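Local coordinates for mitotic checkpoint control protein kinase BUB1 (Drosophila melanogaster, PDB 6JKK) that acts in the mitotic checkpoint at the kinetochore and, through the kinase domain described here, probably binds ATP and phosphorylates protein substrates, at residues G73-S78 against I117-V122. Residues are numbered along the deposited sequence; the frame is centred on the assembly and turned at random.
Sequences GKHLKS and IDYALV
His75 and Tyr119 are the two residues that meet here, a surface contact that illustrates how a curved sheet can bring together side chains from strands that are not neighbours. In 73-78, Gly73 and Lys74 still belong to the strand: the backbone of Gly73 bonds to Val82 on one flanking strand and that of Lys74 to Glu57 on the other. His75 ends the strand; its side chain leaves the backbone toward 117-122, and CG anti to the backbone N (chi1 -175°) carries the imidazole out to where NE2 meets Tyr119. Tyr119 reaches back lengthwise, so that its hydroxyl end does the touching, with OH 4.4 Å from His75 NE2. The rings are tilted obliquely, planes at 37° and centroids 5.9 Å apart, a loose approach that buries little surface. NE2 has its hydrogen bond in Glu54 OE2, which ties down that end of the imidazole, while the ring of Phe56 meets the same imidazole. Beyond His75 the chain curls through Leu76 and Lys77, and Ser78 OG comes to lie in the plane of the imidazole, at its edge. On the facing segment, Asp118 and Tyr119 both pair with Ile130, a classic beta bulge at the base of the tyrosine. The two strands are separated by 80-87 and 127-132, and their contact spans the concave side of the five-stranded antiparallel core sheet characteristic of the protein kinase N-lobe.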
# COMPACT_ATOMS: atom_id res chain seq x y z
N GLY A 73 -14.62 -11.12 -8.26
CA GLY A 73 -15.35 -12.37 -8.38
C GLY A 73 -15.75 -12.91 -7.03
O GLY A 73 -15.90 -12.16 -6.06
N LYS A 74 -15.92 -14.23 -6.94
CA LYS A 74 -16.29 -14.83 -5.67
C LYS A 74 -15.86 -16.29 -5.58
O LYS A 74 -16.06 -17.06 -6.51
CB LYS A 74 -17.80 -14.72 -5.43
CG LYS A 74 -18.27 -15.35 -4.12
CD LYS A 74 -19.75 -15.11 -3.89
CE LYS A 74 -20.06 -13.63 -3.80
NZ LYS A 74 -21.53 -13.37 -3.68
N HIS A 75 -15.26 -16.64 -4.44
CA HIS A 75 -15.00 -18.03 -4.09
C HIS A 75 -16.33 -18.66 -3.68
O HIS A 75 -16.87 -18.34 -2.62
CB HIS A 75 -13.99 -18.09 -2.94
CG HIS A 75 -13.56 -19.48 -2.58
ND1 HIS A 75 -13.58 -19.95 -1.28
CD2 HIS A 75 -13.09 -20.50 -3.34
CE1 HIS A 75 -13.15 -21.20 -1.26
NE2 HIS A 75 -12.84 -21.56 -2.49
N LEU A 76 -16.87 -19.52 -4.53
CA LEU A 76 -18.21 -20.07 -4.36
C LEU A 76 -18.44 -20.80 -3.03
O LEU A 76 -19.49 -20.65 -2.40
CB LEU A 76 -18.55 -20.99 -5.54
CG LEU A 76 -18.61 -20.26 -6.88
CD1 LEU A 76 -18.88 -21.20 -8.04
CD2 LEU A 76 -19.69 -19.22 -6.80
N LYS A 77 -17.45 -21.58 -2.61
CA LYS A 77 -17.54 -22.37 -1.38
C LYS A 77 -17.68 -21.46 -0.16
O LYS A 77 -18.51 -21.70 0.72
CB LYS A 77 -16.29 -23.25 -1.24
CG LYS A 77 -16.34 -24.28 -0.12
CD LYS A 77 -15.21 -25.29 -0.27
CE LYS A 77 -15.32 -26.06 -1.59
NZ LYS A 77 -14.01 -26.64 -2.02
N SER A 78 -16.86 -20.41 -0.13
CA SER A 78 -16.81 -19.47 0.98
C SER A 78 -17.88 -18.39 0.89
O SER A 78 -18.38 -17.92 1.91
CB SER A 78 -15.45 -18.78 0.98
OG SER A 78 -14.71 -19.08 2.15
N ILE A 117 -2.32 -13.54 -0.64
CA ILE A 117 -2.66 -14.27 -1.86
C ILE A 117 -3.25 -15.62 -1.44
O ILE A 117 -2.53 -16.51 -0.96
CB ILE A 117 -1.45 -14.39 -2.82
CG1 ILE A 117 -1.05 -13.01 -3.31
CG2 ILE A 117 -1.76 -15.30 -4.04
CD1 ILE A 117 0.15 -12.97 -4.24
N ASP A 118 -4.57 -15.74 -1.57
CA ASP A 118 -5.27 -16.95 -1.17
C ASP A 118 -4.95 -18.10 -2.11
O ASP A 118 -4.81 -19.25 -1.68
CB ASP A 118 -6.78 -16.72 -1.15
CG ASP A 118 -7.22 -15.75 -0.06
OD1 ASP A 118 -6.44 -15.48 0.87
OD2 ASP A 118 -8.38 -15.29 -0.14
N TYR A 119 -4.87 -17.79 -3.40
CA TYR A 119 -4.61 -18.78 -4.43
C TYR A 119 -3.80 -18.17 -5.56
O TYR A 119 -3.91 -16.97 -5.85
CB TYR A 119 -5.93 -19.36 -4.98
CG TYR A 119 -6.68 -20.16 -3.94
CD1 TYR A 119 -7.72 -19.58 -3.22
CD2 TYR A 119 -6.33 -21.47 -3.65
CE1 TYR A 119 -8.40 -20.30 -2.25
CE2 TYR A 119 -7.00 -22.20 -2.70
CZ TYR A 119 -8.04 -21.61 -2.00
OH TYR A 119 -8.71 -22.34 -1.04
N ALA A 120 -2.98 -19.01 -6.20
CA ALA A 120 -2.14 -18.56 -7.30
C ALA A 120 -2.23 -19.52 -8.47
O ALA A 120 -1.98 -20.71 -8.33
CB ALA A 120 -0.68 -18.42 -6.85
N LEU A 121 -2.59 -18.99 -9.63
CA LEU A 121 -2.56 -19.79 -10.85
C LEU A 121 -1.39 -19.25 -11.66
O LEU A 121 -1.38 -18.08 -12.07
CB LEU A 121 -3.87 -19.63 -11.61
CG LEU A 121 -4.12 -20.54 -12.81
CD1 LEU A 121 -4.18 -22.00 -12.37
CD2 LEU A 121 -5.40 -20.13 -13.53
N VAL A 122 -0.39 -20.10 -11.88
CA VAL A 122 0.87 -19.66 -12.48
C VAL A 122 1.19 -20.41 -13.77
O VAL A 122 1.56 -21.59 -13.75
CB VAL A 122 2.03 -19.83 -11.47
CG1 VAL A 122 3.33 -19.37 -12.08
CG2 VAL A 122 1.74 -19.03 -10.20